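DNA helicase uvsW (Enterobacteria phage T4, PDB 1RIF) couples ATP hydrolysis to 3'-5' unwinding of duplex DNA and drives branch migration in phage T4 recombination-dependent repair, this chain holding its N-terminal part with the ATP-binding helicase domain. Local coordinates at residues Glu157-Ile162 and Ser224-Met229; Ala186-Ile191 and Val207-Trp212. The protein carries 1 engineered substitution. All coordinates share one frame; numbering follows the deposited sequence.

From the N terminus, the chain passes the small N-terminal sheet, strand 130-133 and helix 141-155 before strand 159-163. Helix 167-180 then leads to the edge strand 188-190. A loop without helix or strand brings the chain back to strand 207-210, closing contact 2. Helix 212-215 follows, and strand 226-232 returns to the far side of strand 159-163, closing contact 1 around the whole excursion, so contact 2 nests within contact 1. The two meet in the sheet: I160 O and I162 N probably bond to V208 N and O. Together they join four neighbouring strands of the seven-stranded parallel sheet of the helicase ATP-binding domain, ordered 188-190, 207-210, 159-163, 226-232.

Contact 1 of 2, residues Glu157-Ile162 and Ser224-Met229; sequences EGKILI and SQFGMM
K159 O is gripped by two N-H groups. G227 N donates to K159 O at 2.8 Å, in the carbonyl plane and fairly straight (160°). M228 N adds a weak bond to K159 O at 3.4 Å. One acceptor serving two successive amides marks a beta bulge, where the parallel register slips by one residue between K159-F226 and I160-M228. Before it, K159 N donates to Q225 O, bent at 144°; after it, L161 N reaches M228 O at 2.9 Å. The chain turns a corner at G227; the side chains of K159 and F226, paired just before it, diverge, whereas I160 and M228 share one face of the sheet and L161 and M229 the other.

The F226 ring is the main apolar piece. With CG anti to its carbonyl carbon (chi1 -60°), it swings against strand 159-162, and L161 CB sits over one face, 3.7 Å from the ring centroid, a CH-pi contact. Q225 CG lies over the rim of the opposite face, and I160 N lies at the edge, in the ring plane. L161 also sends CD1 to M229 CG at 3.9 Å, the two side chains running alongside each other. On the other face of the sheet, I160 CG2 lies beside M228 CG at 4.1 Å. The extended K159 chain crosses Q225 obliquely, and its NZ is hydrogen-bonded to N203 O.

The pair forms the middle of the parallel sheet of the helicase ATP-binding domain. Strand 207-210 flanks 159-163 and strand 254-258 flanks 226-232; W222 packs edge-to-face on F226, and Y152 of helix 141-155 covers I160 and M228.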
loop_
_atom_site.group_PDB
_atom_site.type_symbol
_atom_site.label_atom_id
_atom_site.label_comp_id
_atom_site.label_asym_id
_atom_site.label_seq_id
_atom_site.Cartn_x
_atom_site.Cartn_y
_atom_site.Cartn_z
ATOM N N GLU A 157 -14.564 5.162 -8.545
ATOM C CA GLU A 157 -14.172 5.781 -9.800
ATOM C C GLU A 157 -12.692 6.030 -10.061
ATOM O O GLU A 157 -12.306 6.298 -11.200
ATOM C CB GLU A 157 -14.895 7.105 -9.971
ATOM C CG GLU A 157 -16.349 6.993 -10.327
ATOM C CD GLU A 157 -16.870 8.312 -10.822
ATOM O OE1 GLU A 157 -16.612 9.332 -10.141
ATOM O OE2 GLU A 157 -17.525 8.337 -11.884
ATOM N N GLY A 158 -11.851 5.971 -9.041
ATOM C CA GLY A 158 -10.439 6.213 -9.306
ATOM C C GLY A 158 -9.741 5.158 -10.161
ATOM O O GLY A 158 -10.374 4.391 -10.893
ATOM N N LYS A 159 -8.416 5.129 -10.075
ATOM C CA LYS A 159 -7.622 4.156 -10.811
ATOM C C LYS A 159 -6.903 3.246 -9.833
ATOM O O LYS A 159 -6.872 3.511 -8.625
ATOM C CB LYS A 159 -6.597 4.851 -11.698
ATOM C CG LYS A 159 -7.178 5.455 -12.957
ATOM C CD LYS A 159 -6.067 5.986 -13.830
ATOM C CE LYS A 159 -6.592 6.499 -15.155
ATOM N NZ LYS A 159 -5.468 7.048 -15.962
ATOM N N ILE A 160 -6.329 2.171 -10.366
ATOM C CA ILE A 160 -5.590 1.197 -9.566
ATOM C C ILE A 160 -4.136 1.143 -10.053
ATOM O O ILE A 160 -3.881 0.982 -11.256
ATOM C CB ILE A 160 -6.208 -0.232 -9.675
ATOM C CG1 ILE A 160 -7.704 -0.200 -9.331
ATOM C CG2 ILE A 160 -5.495 -1.181 -8.724
ATOM C CD1 ILE A 160 -8.615 -0.492 -10.524
ATOM N N LEU A 161 -3.194 1.307 -9.119
ATOM C CA LEU A 161 -1.763 1.264 -9.431
ATOM C C LEU A 161 -1.220 -0.041 -8.876
ATOM O O LEU A 161 -1.383 -0.327 -7.687
ATOM C CB LEU A 161 -1.005 2.414 -8.757
ATOM C CG LEU A 161 0.336 2.926 -9.316
ATOM C CD1 LEU A 161 1.214 3.320 -8.145
ATOM C CD2 LEU A 161 1.047 1.899 -10.164
ATOM N N ILE A 162 -0.581 -0.829 -9.735
ATOM C CA ILE A 162 0.004 -2.089 -9.321
ATOM C C ILE A 162 1.493 -2.002 -9.620
ATOM O O ILE A 162 1.881 -1.776 -10.760
ATOM C CB ILE A 162 -0.630 -3.260 -10.087
ATOM C CG1 ILE A 162 -2.151 -3.189 -9.942
ATOM C CG2 ILE A 162 -0.117 -4.602 -9.535
ATOM C CD1 ILE A 162 -2.875 -4.224 -10.746
ATOM N N SER A 224 -2.380 11.286 -7.478
ATOM C CA SER A 224 -3.694 11.656 -6.937
ATOM C C SER A 224 -4.845 10.874 -7.574
ATOM O O SER A 224 -5.905 10.719 -6.973
ATOM C CB SER A 224 -3.940 13.156 -7.122
ATOM O OG SER A 224 -2.924 13.919 -6.492
ATOM N N GLN A 225 -4.619 10.378 -8.787
ATOM C CA GLN A 225 -5.628 9.629 -9.529
ATOM C C GLN A 225 -5.886 8.216 -9.033
ATOM O O GLN A 225 -6.847 7.587 -9.465
ATOM C CB GLN A 225 -5.240 9.556 -11.003
ATOM C CG GLN A 225 -3.867 8.959 -11.252
ATOM C CD GLN A 225 -3.473 9.017 -12.715
ATOM O OE1 GLN A 225 -2.293 9.151 -13.052
ATOM N NE2 GLN A 225 -4.461 8.905 -13.595
ATOM N N PHE A 226 -5.055 7.717 -8.124
ATOM C CA PHE A 226 -5.234 6.352 -7.645
ATOM C C PHE A 226 -6.032 6.169 -6.366
ATOM O O PHE A 226 -5.806 6.863 -5.377
ATOM C CB PHE A 226 -3.869 5.673 -7.514
ATOM C CG PHE A 226 -3.122 5.601 -8.811
ATOM C CD1 PHE A 226 -2.098 6.503 -9.094
ATOM C CD2 PHE A 226 -3.490 4.677 -9.786
ATOM C CE1 PHE A 226 -1.457 6.488 -10.332
ATOM C CE2 PHE A 226 -2.856 4.655 -11.029
ATOM C CZ PHE A 226 -1.839 5.562 -11.304
ATOM N N GLY A 227 -6.982 5.235 -6.409
ATOM C CA GLY A 227 -7.800 4.942 -5.248
ATOM C C GLY A 227 -7.306 3.680 -4.557
ATOM O O GLY A 227 -7.561 3.451 -3.371
ATOM N N MET A 228 -6.601 2.850 -5.317
ATOM C CA MET A 228 -6.048 1.609 -4.800
ATOM C C MET A 228 -4.660 1.401 -5.384
ATOM O O MET A 228 -4.412 1.728 -6.536
ATOM C CB MET A 228 -6.941 0.423 -5.169
ATOM C CG MET A 228 -6.398 -0.925 -4.711
ATOM S SD MET A 228 -7.422 -2.334 -5.226
ATOM C CE MET A 228 -8.738 -2.260 -3.993
ATOM N N MET A 229 -3.754 0.868 -4.572
ATOM C CA MET A 229 -2.378 0.603 -4.994
ATOM C C MET A 229 -1.913 -0.703 -4.359
ATOM O O MET A 229 -2.192 -0.979 -3.189
ATOM C CB MET A 229 -1.456 1.766 -4.572
ATOM C CG MET A 229 0.031 1.599 -4.898
ATOM S SD MET A 229 0.992 0.588 -3.708
ATOM C CE MET A 229 1.086 1.692 -2.311
#

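Contact 2 of 2, residues Ala186-Ile191 and Val207-Trp212; sequences AMIKKI and VVVGTW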
loop_
_atom_site.group_PDB
_atom_site.type_symbol
_atom_site.label_atom_id
_atom_site.label_comp_id
_atom_site.label_asym_id
_atom_site.label_seq_id
_atom_site.Cartn_x
_atom_site.Cartn_y
_atom_site.Cartn_z
ATOM N N ALA A 186 -7.503 -3.319 -22.991
ATOM C CA ALA A 186 -7.773 -1.897 -23.155
ATOM C C ALA A 186 -7.934 -1.226 -21.787
ATOM O O ALA A 186 -7.826 -0.005 -21.665
ATOM C CB ALA A 186 -9.030 -1.697 -23.996
ATOM N N MET A 187 -8.181 -2.037 -20.763
ATOM C CA MET A 187 -8.364 -1.554 -19.392
ATOM C C MET A 187 -7.061 -1.507 -18.564
ATOM O O MET A 187 -7.044 -1.009 -17.436
ATOM C CB MET A 187 -9.359 -2.466 -18.661
ATOM C CG MET A 187 -10.724 -2.611 -19.317
ATOM S SD MET A 187 -11.695 -3.911 -18.501
ATOM C CE MET A 187 -12.151 -3.109 -16.956
ATOM N N ILE A 188 -5.971 -2.027 -19.119
ATOM C CA ILE A 188 -4.710 -2.068 -18.389
ATOM C C ILE A 188 -3.552 -1.412 -19.140
ATOM O O ILE A 188 -3.128 -1.884 -20.198
ATOM C CB ILE A 188 -4.349 -3.525 -18.061
ATOM C CG1 ILE A 188 -5.508 -4.176 -17.297
ATOM C CG2 ILE A 188 -3.050 -3.582 -17.265
ATOM C CD1 ILE A 188 -5.400 -5.682 -17.170
ATOM N N LYS A 189 -3.054 -0.312 -18.581
ATOM C CA LYS A 189 -1.941 0.423 -19.174
ATOM C C LYS A 189 -0.629 0.027 -18.509
ATOM O O LYS A 189 -0.491 0.130 -17.293
ATOM C CB LYS A 189 -2.144 1.931 -19.000
ATOM C CG LYS A 189 -0.998 2.767 -19.539
ATOM C CD LYS A 189 -1.094 4.217 -19.108
ATOM C CE LYS A 189 0.070 5.016 -19.688
ATOM N NZ LYS A 189 0.292 6.325 -18.991
ATOM N N LYS A 190 0.331 -0.439 -19.295
ATOM C CA LYS A 190 1.622 -0.804 -18.727
ATOM C C LYS A 190 2.554 0.382 -18.953
ATOM O O LYS A 190 2.664 0.876 -20.071
ATOM C CB LYS A 190 2.175 -2.061 -19.406
ATOM C CG LYS A 190 1.278 -3.283 -19.262
ATOM C CD LYS A 190 1.947 -4.546 -19.770
ATOM C CE LYS A 190 2.246 -4.476 -21.257
ATOM N NZ LYS A 190 1.012 -4.381 -22.084
ATOM N N ILE A 191 3.192 0.874 -17.899
ATOM C CA ILE A 191 4.104 2.000 -18.062
ATOM C C ILE A 191 5.550 1.545 -17.911
ATOM O O ILE A 191 5.818 0.485 -17.347
ATOM C CB ILE A 191 3.829 3.126 -17.039
ATOM C CG1 ILE A 191 4.014 2.609 -15.610
ATOM C CG2 ILE A 191 2.428 3.657 -17.232
ATOM C CD1 ILE A 191 3.891 3.684 -14.550
ATOM N N VAL A 207 -6.571 0.504 -14.738
ATOM C CA VAL A 207 -5.438 -0.186 -14.131
ATOM C C VAL A 207 -4.110 0.228 -14.763
ATOM O O VAL A 207 -3.955 0.194 -15.991
ATOM C CB VAL A 207 -5.550 -1.729 -14.252
ATOM C CG1 VAL A 207 -4.387 -2.383 -13.517
ATOM C CG2 VAL A 207 -6.875 -2.213 -13.684
ATOM N N VAL A 208 -3.162 0.614 -13.907
ATOM C CA VAL A 208 -1.824 1.015 -14.336
ATOM C C VAL A 208 -0.791 0.090 -13.677
ATOM O O VAL A 208 -0.778 -0.068 -12.461
ATOM C CB VAL A 208 -1.520 2.484 -13.952
ATOM C CG1 VAL A 208 -0.133 2.867 -14.429
ATOM C CG2 VAL A 208 -2.566 3.415 -14.578
ATOM N N VAL A 209 0.066 -0.522 -14.486
ATOM C CA VAL A 209 1.063 -1.442 -13.961
ATOM C C VAL A 209 2.494 -1.051 -14.310
ATOM O O VAL A 209 2.818 -0.790 -15.470
ATOM C CB VAL A 209 0.809 -2.870 -14.481
ATOM C CG1 VAL A 209 1.825 -3.836 -13.875
ATOM C CG2 VAL A 209 -0.628 -3.300 -14.144
ATOM N N GLY A 210 3.349 -1.027 -13.296
ATOM C CA GLY A 210 4.737 -0.674 -13.518
ATOM C C GLY A 210 5.672 -1.134 -12.415
ATOM O O GLY A 210 5.274 -1.820 -11.475
ATOM N N THR A 211 6.934 -0.754 -12.544
ATOM C CA THR A 211 7.946 -1.122 -11.571
ATOM C C THR A 211 8.260 0.116 -10.752
ATOM O O THR A 211 7.862 1.219 -11.120
ATOM C CB THR A 211 9.233 -1.588 -12.273
ATOM O OG1 THR A 211 9.754 -0.515 -13.058
ATOM C CG2 THR A 211 8.951 -2.767 -13.189
ATOM N N TRP A 212 8.970 -0.065 -9.645
ATOM C CA TRP A 212 9.351 1.049 -8.782
ATOM C C TRP A 212 10.189 2.107 -9.484
ATOM O O TRP A 212 9.988 3.306 -9.281
ATOM C CB TRP A 212 10.135 0.545 -7.564
ATOM C CG TRP A 212 9.257 0.125 -6.424
ATOM C CD1 TRP A 212 9.021 -1.147 -5.986
ATOM C CD2 TRP A 212 8.492 0.993 -5.576
ATOM N NE1 TRP A 212 8.158 -1.123 -4.914
ATOM C CE2 TRP A 212 7.819 0.178 -4.642
ATOM C CE3 TRP A 212 8.315 2.386 -5.517
ATOM C CZ2 TRP A 212 6.978 0.708 -3.652
ATOM C CZ3 TRP A 212 7.481 2.915 -4.534
ATOM C CH2 TRP A 212 6.823 2.074 -3.614
HETATM O O HOH W 1 7.563 -0.000 -15.301
#
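Past the end of strand 188-190, I191 crosses V208 obliquely. From its CB, CG1 stands between the backbone N and the carbonyl carbon (chi1 61°), which sets I191 CG1 3.6 Å from V209 O and 4.0 Å from G210 CA. The other branch puts I191 CG2 3.9 Å from V208 CG1. The tip, I191 CD1, comes within 4.1 Å of the same V208 CG1. On the I188/K190 face, I188 CG1 lies beside V207 CB, and I188 CG2 meets V209 CG2.

Four backbone hydrogen bonds join the strands, the donor alternating between them as in a parallel pair: V207 N gives to M187 O, K189 N to V207 O (2.8 Å), V209 N to K189 O, and I191 N to V209 O. The strand axes cross at -25°, 4.7 Å apart at their closest. Beyond, a water donates to I191 O at 2.7 Å and accepts from T211 N, at the N-cap of helix 212-215.

This is the edge of the parallel alpha/beta sheet of the helicase ATP-binding domain. Helix 167-180, preceding strand 188-190, packs on the I188/K190 face; on the V208/K189 face F226, two strands away, reaches V208.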